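Local structure of putative redox protein (Lactobacillus casei, 2QL8) at the interface of chains A and B. The protein probably reduces peroxides, as a putative redox protein of the OsmC/Ohr family, whose members typically use a pair of cysteines. Residues are numbered along the deposited sequence; one frame, centred on the assembly and turned at random. Chains: chain A/B, Putative redox protein.

Contact 1: the interface of chains A and B. Residues chain A 84-87; chain B 10-12.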
ATOM      1  N   ALA A  84       7.291   9.478  -2.502  1.00 17.04           N
ATOM      2  CA  ALA A  84       8.731   9.727  -2.549  1.00 16.72           C
ATOM      3  C   ALA A  84       9.478   8.715  -1.660  1.00 17.16           C
ATOM      4  O   ALA A  84       9.019   8.369  -0.580  1.00 18.67           O
ATOM      5  CB  ALA A  84       9.038  11.157  -2.102  1.00 19.12           C
ATOM      6  N   PHE A  85      10.654   8.292  -2.148  1.00 18.25           N
ATOM      7  CA  PHE A  85      11.594   7.451  -1.430  1.00 17.40           C
ATOM      8  C   PHE A  85      12.721   8.394  -0.989  1.00 17.47           C
ATOM      9  O   PHE A  85      13.298   9.106  -1.840  1.00 19.70           O
ATOM     10  CB  PHE A  85      12.107   6.385  -2.408  1.00 18.03           C
ATOM     11  CG  PHE A  85      13.168   5.419  -1.859  1.00 17.82           C
ATOM     12  CD1 PHE A  85      13.112   4.869  -0.621  1.00 16.28           C
ATOM     13  CD2 PHE A  85      14.245   5.068  -2.678  1.00 18.92           C
ATOM     14  CE1 PHE A  85      14.054   3.930  -0.193  1.00 18.83           C
ATOM     15  CE2 PHE A  85      15.183   4.156  -2.249  1.00 20.93           C
ATOM     16  CZ  PHE A  85      15.103   3.617  -0.999  1.00 20.35           C
ATOM     17  N   ILE A  86      13.009   8.414   0.300  1.00 17.41           N
ATOM     18  CA  ILE A  86      14.003   9.288   0.900  1.00 19.63           C
ATOM     19  C   ILE A  86      14.913   8.531   1.876  1.00 18.29           C
ATOM     20  O   ILE A  86      14.596   7.437   2.367  1.00 18.40           O
ATOM     21  CB  ILE A  86      13.347  10.490   1.646  1.00 19.11           C
ATOM     22  CG1 ILE A  86      12.593  10.066   2.915  1.00 17.93           C
ATOM     23  CG2 ILE A  86      12.410  11.266   0.678  1.00 18.26           C
ATOM     24  CD1 ILE A  86      12.089  11.207   3.776  1.00 20.19           C
ATOM     25  N   GLY A  87      16.093   9.115   2.148  1.00 19.33           N
ATOM     26  CA  GLY A  87      16.943   8.681   3.252  1.00 18.91           C
ATOM     27  C   GLY A  87      18.248   8.027   2.811  1.00 20.11           C
ATOM     28  O   GLY A  87      18.798   8.341   1.760  1.00 24.01           O
TER
ATOM     29  N   PRO B  10      14.356  14.139  -3.228  1.00 28.82           N
ATOM     30  CA  PRO B  10      14.253  12.708  -2.892  1.00 26.84           C
ATOM     31  C   PRO B  10      15.087  11.790  -3.780  1.00 25.44           C
ATOM     32  O   PRO B  10      15.581  12.194  -4.842  1.00 27.44           O
ATOM     33  CB  PRO B  10      12.756  12.404  -3.104  1.00 28.63           C
ATOM     34  CG  PRO B  10      12.307  13.401  -4.058  1.00 32.59           C
ATOM     35  CD  PRO B  10      13.166  14.625  -3.934  1.00 29.76           C
ATOM     36  N   LEU B  11      15.216  10.534  -3.357  1.00 22.74           N
ATOM     37  CA  LEU B  11      15.900   9.516  -4.141  1.00 21.23           C
ATOM     38  C   LEU B  11      15.113   9.126  -5.370  1.00 20.44           C
ATOM     39  O   LEU B  11      15.675   8.808  -6.417  1.00 23.67           O
ATOM     40  CB  LEU B  11      16.215   8.279  -3.276  1.00 21.07           C
ATOM     41  CG  LEU B  11      17.000   8.493  -1.977  1.00 21.41           C
ATOM     42  CD1 LEU B  11      16.931   7.267  -1.011  1.00 22.97           C
ATOM     43  CD2 LEU B  11      18.464   8.843  -2.350  1.00 23.89           C
ATOM     44  N   TYR B  12      13.774   9.101  -5.237  1.00 19.16           N
ATOM     45  CA  TYR B  12      12.911   8.609  -6.274  1.00 20.96           C
ATOM     46  C   TYR B  12      11.529   9.165  -5.952  1.00 19.53           C
ATOM     47  O   TYR B  12      11.154   9.265  -4.774  1.00 19.69           O
ATOM     48  CB  TYR B  12      12.847   7.087  -6.250  1.00 19.56           C
ATOM     49  CG  TYR B  12      11.826   6.441  -7.161  1.00 18.50           C
ATOM     50  CD1 TYR B  12      12.020   6.316  -8.519  1.00 20.18           C
ATOM     51  CD2 TYR B  12      10.615   5.956  -6.631  1.00 18.89           C
ATOM     52  CE1 TYR B  12      11.089   5.694  -9.343  1.00 19.27           C
ATOM     53  CE2 TYR B  12       9.667   5.332  -7.446  1.00 19.13           C
ATOM     54  CZ  TYR B  12       9.892   5.209  -8.793  1.00 17.07           C
ATOM     55  OH  TYR B  12       9.011   4.570  -9.605  1.00 19.54           O
TER
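B:Leu11 lays its side chain against the ring of A:Phe85, and these two residues bury the most surface in this patch of the subunit interface, 49 and 42 Å². The methyl CD1 of B:Leu11 sits over one face of the phenyl ring, 3.9 Å from the ring centre and displaced toward the rim, a CH-pi contact. Alongside it, CB of B:Leu11 meets ring atom CD2 of A:Phe85 at 3.8 Å. The ring is brought to this position by a first torsion that sets CG opposite the backbone N (chi1 177°). On its side away from the ring, CD1 of B:Leu11 rests 3.5 Å from the carbonyl O of A:Gly87. The main chains are tied together as well: the amide N of B:Leu11 donates to the carbonyl O of A:Phe85 at 2.8 Å, a bond bent at the hydrogen (135°). A:Phe85 N returns a straighter bond to B:Tyr12 O, also 2.8 Å (172° at H), while B:Tyr12 N adds a weak one to A:Phe85 O. B:Pro10 contributes CB, which lies 4.0 Å from CG2 of A:Ile86 and equally near CB of A:Ala84. The patch thus joins the start of strand 12-18 of chain B antiparallel to strand 77-88 of chain A, extending the sheet of one subunit with the N-terminal segment of the other, in keeping with the intertwined dimers of the OsmC/Ohr family.

Contact 2: the interface of chains A and B. Residues chain A 54-55, 57-58; chain B 18, 26, 36, 51.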
ATOM      1  N   LEU A  54      -0.924   3.251  -5.941  1.00 14.20           N
ATOM      2  CA  LEU A  54      -2.072   2.597  -6.565  1.00 13.28           C
ATOM      3  C   LEU A  54      -3.116   2.192  -5.520  1.00 14.15           C
ATOM      4  O   LEU A  54      -4.321   2.363  -5.730  1.00 14.64           O
ATOM      5  CB  LEU A  54      -1.648   1.377  -7.413  1.00 14.08           C
ATOM      6  CG  LEU A  54      -0.807   1.650  -8.685  1.00 15.26           C
ATOM      7  CD1 LEU A  54      -0.131   0.368  -9.222  1.00 16.29           C
ATOM      8  CD2 LEU A  54      -1.685   2.341  -9.773  1.00 17.30           C
ATOM      9  N   SER A  55      -2.648   1.659  -4.402  1.00 13.04           N
ATOM     10  CA  SER A  55      -3.555   1.295  -3.310  1.00 13.18           C
ATOM     11  C   SER A  55      -4.326   2.513  -2.764  1.00 11.92           C
ATOM     12  O   SER A  55      -5.583   2.503  -2.667  1.00 13.43           O
ATOM     13  CB  SER A  55      -2.792   0.616  -2.164  1.00 13.96           C
ATOM     14  OG  SER A  55      -3.654   0.320  -1.069  1.00 13.28           O
ATOM     15  N   SER A  57      -4.617   5.726  -3.934  1.00 13.34           N
ATOM     16  CA  SER A  57      -5.441   6.428  -4.932  1.00 14.51           C
ATOM     17  C   SER A  57      -6.764   5.697  -5.151  1.00 12.83           C
ATOM     18  O   SER A  57      -7.833   6.325  -5.236  1.00 15.18           O
ATOM     19  CB  SER A  57      -4.651   6.648  -6.248  1.00 14.92           C
ATOM     20  OG  SER A  57      -4.332   5.422  -6.914  1.00 15.47           O
ATOM     21  N   THR A  58      -6.704   4.361  -5.260  1.00 12.86           N
ATOM     22  CA  THR A  58      -7.911   3.559  -5.481  1.00 13.15           C
ATOM     23  C   THR A  58      -8.841   3.618  -4.287  1.00 13.80           C
ATOM     24  O   THR A  58     -10.072   3.737  -4.457  1.00 14.82           O
ATOM     25  CB  THR A  58      -7.534   2.108  -5.872  1.00 14.01           C
ATOM     26  OG1 THR A  58      -6.749   2.148  -7.073  1.00 15.27           O
ATOM     27  CG2 THR A  58      -8.755   1.226  -6.078  1.00 15.63           C
TER
ATOM     28  N   ASN B  18      -6.123   7.315  -9.824  1.00 18.48           N
ATOM     29  CA  ASN B  18      -7.378   6.614 -10.039  1.00 17.53           C
ATOM     30  C   ASN B  18      -8.457   7.661 -10.289  1.00 17.20           C
ATOM     31  O   ASN B  18      -8.791   8.451  -9.401  1.00 18.52           O
ATOM     32  CB  ASN B  18      -7.759   5.662  -8.888  1.00 17.32           C
ATOM     33  CG  ASN B  18      -8.896   4.712  -9.272  1.00 17.24           C
ATOM     34  OD1 ASN B  18      -9.845   5.124  -9.968  1.00 18.57           O
ATOM     35  ND2 ASN B  18      -8.807   3.449  -8.846  1.00 16.57           N
ATOM     36  N   ALA B  26      -6.521   1.742 -12.026  1.00 19.16           N
ATOM     37  CA  ALA B  26      -5.574   2.675 -11.434  1.00 17.96           C
ATOM     38  C   ALA B  26      -4.304   2.550 -12.250  1.00 17.15           C
ATOM     39  O   ALA B  26      -4.012   1.480 -12.772  1.00 19.23           O
ATOM     40  CB  ALA B  26      -5.287   2.391  -9.917  1.00 18.56           C
ATOM     41  N   THR B  36      -9.245  -2.579 -11.608  1.00 18.41           N
ATOM     42  CA  THR B  36      -9.701  -2.616 -10.237  1.00 16.55           C
ATOM     43  C   THR B  36     -11.197  -2.941 -10.190  1.00 17.48           C
ATOM     44  O   THR B  36     -11.944  -2.709 -11.144  1.00 19.35           O
ATOM     45  CB  THR B  36      -9.429  -1.268  -9.526  1.00 17.87           C
ATOM     46  OG1 THR B  36     -10.130  -0.194 -10.201  1.00 21.23           O
ATOM     47  CG2 THR B  36      -7.917  -0.962  -9.433  1.00 18.05           C
ATOM     48  N   LEU B  51      -3.330  -4.386  -3.382  1.00 12.23           N
ATOM     49  CA  LEU B  51      -2.225  -3.491  -3.773  1.00 13.12           C
ATOM     50  C   LEU B  51      -1.332  -3.144  -2.560  1.00 11.45           C
ATOM     51  O   LEU B  51      -0.100  -3.096  -2.687  1.00 13.01           O
ATOM     52  CB  LEU B  51      -2.772  -2.262  -4.479  1.00 13.14           C
ATOM     53  CG  LEU B  51      -3.372  -2.520  -5.879  1.00 13.93           C
ATOM     54  CD1 LEU B  51      -4.314  -1.355  -6.316  1.00 13.96           C
ATOM     55  CD2 LEU B  51      -2.215  -2.724  -6.897  1.00 15.38           C
TER
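The side-chain amide of B:Asn18 reaches the hydroxyl of A:Thr58, on the long helix 48-70 that the OsmC/Ohr fold places in the dimer core. B:Asn18 ND2 donates to A:Thr58 OG1 at 3.0 Å, with a fairly straight N-H (165° at H) and the oxygen lying in the amide plane. The two side chains meet at an angle, and CB of B:Asn18 lies near the backbone O of A:Ser57. On the other branch of A:Thr58, methyl CG2 faces CG2 of B:Thr36 tip to tip at 4.1 Å. The methyl of B:Ala26 fits between two groups of the helix, CB lying 3.2 Å from A:Thr58 OG1 and 3.6 Å from CD2 of A:Leu54. One helical turn before the threonine, the copies of helix 48-70 touch each other: CB of A:Ser55 meets CB of B:Leu51 at 3.7 Å, and CD1 of B:Leu51 packs against CB of A:Leu54, 4.0 Å away. Behind this shell, the carbonyl O of A:Leu54 accepts a bond from A:Thr58 OG1 at 2.8 Å. That bond fixes the hydroxyl's rotation, directing its hydrogen back into its own helix and leaving the oxygen to accept from B:Asn18. The torsion agrees with both roles: OG1 lies opposite the carbonyl carbon (chi1 -60°), which turns it back toward the A:Leu54 carbonyl, while CG2, anti to the backbone N, points to B:Thr36. A:Ser57 OG makes a weak bond to the same A:Leu54 carbonyl.

Contact 3: the interface of chains A and B. Residues chain A 14-17; chain B 80-82.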
ATOM      1  N   THR A  14      -7.427 -11.015   1.796  1.00 12.96           N
ATOM      2  CA  THR A  14      -6.578 -11.400   0.680  1.00 13.01           C
ATOM      3  C   THR A  14      -5.166 -11.597   1.221  1.00 12.33           C
ATOM      4  O   THR A  14      -4.862 -11.285   2.385  1.00 12.72           O
ATOM      5  CB  THR A  14      -6.599 -10.329  -0.457  1.00 14.78           C
ATOM      6  OG1 THR A  14      -5.938 -10.841  -1.607  1.00 14.53           O
ATOM      7  CG2 THR A  14      -5.945  -9.008  -0.028  1.00 15.30           C
ATOM      8  N   THR A  15      -4.309 -12.132   0.366  1.00 13.13           N
ATOM      9  CA  THR A  15      -2.903 -12.307   0.692  1.00 11.08           C
ATOM     10  C   THR A  15      -2.057 -11.889  -0.521  1.00 12.22           C
ATOM     11  O   THR A  15      -2.508 -11.990  -1.669  1.00 13.65           O
ATOM     12  CB  THR A  15      -2.536 -13.745   1.167  1.00 12.00           C
ATOM     13  OG1 THR A  15      -2.576 -14.622   0.030  1.00 14.98           O
ATOM     14  CG2 THR A  15      -3.425 -14.253   2.284  1.00 13.78           C
ATOM     15  N   ALA A  16      -0.823 -11.473  -0.227  1.00 12.52           N
ATOM     16  CA  ALA A  16       0.177 -11.090  -1.234  1.00 12.41           C
ATOM     17  C   ALA A  16       1.513 -11.704  -0.822  1.00 13.25           C
ATOM     18  O   ALA A  16       1.866 -11.703   0.366  1.00 12.42           O
ATOM     19  CB  ALA A  16       0.314  -9.588  -1.318  1.00 13.14           C
ATOM     20  N   ILE A  17       2.261 -12.213  -1.804  1.00 12.37           N
ATOM     21  CA  ILE A  17       3.556 -12.830  -1.548  1.00 13.07           C
ATOM     22  C   ILE A  17       4.647 -12.191  -2.407  1.00 13.69           C
ATOM     23  O   ILE A  17       4.417 -11.904  -3.606  1.00 14.25           O
ATOM     24  CB  ILE A  17       3.490 -14.356  -1.786  1.00 13.33           C
ATOM     25  CG1 ILE A  17       2.498 -15.015  -0.815  1.00 15.41           C
ATOM     26  CG2 ILE A  17       4.901 -14.978  -1.703  1.00 16.98           C
ATOM     27  CD1 ILE A  17       2.222 -16.547  -1.050  1.00 16.32           C
TER
ATOM     28  N   ARG B  80       4.828 -13.086   3.178  1.00 11.74           N
ATOM     29  CA  ARG B  80       3.414 -13.070   2.871  1.00 12.23           C
ATOM     30  C   ARG B  80       2.739 -11.997   3.722  1.00 11.28           C
ATOM     31  O   ARG B  80       2.952 -11.935   4.932  1.00 13.39           O
ATOM     32  CB  ARG B  80       2.728 -14.402   3.136  1.00 12.55           C
ATOM     33  CG  ARG B  80       1.217 -14.344   2.776  1.00 13.51           C
ATOM     34  CD  ARG B  80       0.546 -15.675   2.817  1.00 15.72           C
ATOM     35  NE  ARG B  80       0.483 -16.277   4.150  1.00 13.82           N
ATOM     36  CZ  ARG B  80      -0.240 -17.358   4.424  1.00 14.71           C
ATOM     37  NH1 ARG B  80      -0.992 -17.896   3.478  1.00 16.35           N
ATOM     38  NH2 ARG B  80      -0.182 -17.895   5.628  1.00 15.30           N
ATOM     39  N   VAL B  81       1.902 -11.163   3.097  1.00 11.89           N
ATOM     40  CA  VAL B  81       1.117 -10.154   3.824  1.00 10.93           C
ATOM     41  C   VAL B  81      -0.361 -10.488   3.614  1.00 11.44           C
ATOM     42  O   VAL B  81      -0.827 -10.646   2.487  1.00 12.68           O
ATOM     43  CB  VAL B  81       1.428  -8.733   3.342  1.00 11.73           C
ATOM     44  CG1 VAL B  81       0.484  -7.716   3.975  1.00 13.14           C
ATOM     45  CG2 VAL B  81       2.902  -8.434   3.639  1.00 11.57           C
ATOM     46  N   LYS B  82      -1.051 -10.643   4.739  1.00 11.17           N
ATOM     47  CA  LYS B  82      -2.504 -10.788   4.807  1.00 12.64           C
ATOM     48  C   LYS B  82      -3.118  -9.431   5.050  1.00 11.21           C
ATOM     49  O   LYS B  82      -2.629  -8.673   5.905  1.00 11.79           O
ATOM     50  CB  LYS B  82      -2.879 -11.718   5.939  1.00 13.25           C
ATOM     51  CG  LYS B  82      -2.254 -13.089   5.947  1.00 14.53           C
ATOM     52  CD  LYS B  82      -2.883 -13.973   6.996  1.00 18.25           C
ATOM     53  CE  LYS B  82      -2.263 -15.358   6.994  1.00 20.50           C
ATOM     54  NZ  LYS B  82      -2.921 -16.276   7.978  1.00 22.26           N
TER
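A:Ala16 and B:Val81 pair through their backbones in an antiparallel beta bridge, which joins strand 12-18 of chain A to strand 77-88 of chain B in the intertwined dimer typical of the OsmC/Ohr family. Two hydrogen bonds close the pair: A:Ala16 N donates to B:Val81 O at 2.8 Å, and B:Val81 N donates to A:Ala16 O at 2.8 Å. The bridge continues to either side, A:Thr15 with B:Lys82 and A:Ile17 with B:Arg80. Apolar contacts run through the aliphatic parts of the two basic residues. CG of B:Arg80 lies 3.9 Å from CG1 of A:Ile17, the side chains meeting at a slant, and CD of B:Arg80 reaches CB of A:Thr15 at 4.0 Å. A bend at chi3 (65°) then carries the guanidinium away from this track. With an alanine here, which lacks CG and CD, A:Thr15 CB would probably lose its methylene partner and A:Ile17 CG1 keep only CB, opening a gap beside the bridge. Methyl CG2 of A:Thr15 lies beside CG of B:Lys82, 4.0 Å apart, the two side chains running the same way. Within chain B, the methylene CE of B:Lys82 stands 3.4 Å above the guanidinium plane of B:Arg80, toward its rim.

Contact 1 and contact 3 engage the same two strands, 12-18 and 77-88, with the chains exchanged: chain B supplies the first strand in contact 1 and chain A in contact 3, so the sheet of each subunit takes in an N-terminal strand from its partner. Their C-alpha centres are about 26 Å apart. Contact 2 lies about 21 Å from contact 1 and 17 Å from contact 3, where helix 48-70 of chain A meets its copy and strands of chain B. Strand 12-18 of chain B serves both contact 1 and contact 2, linking sheet exchange to helix packing. Such reciprocal exchange is likely to make the dimer hard to separate.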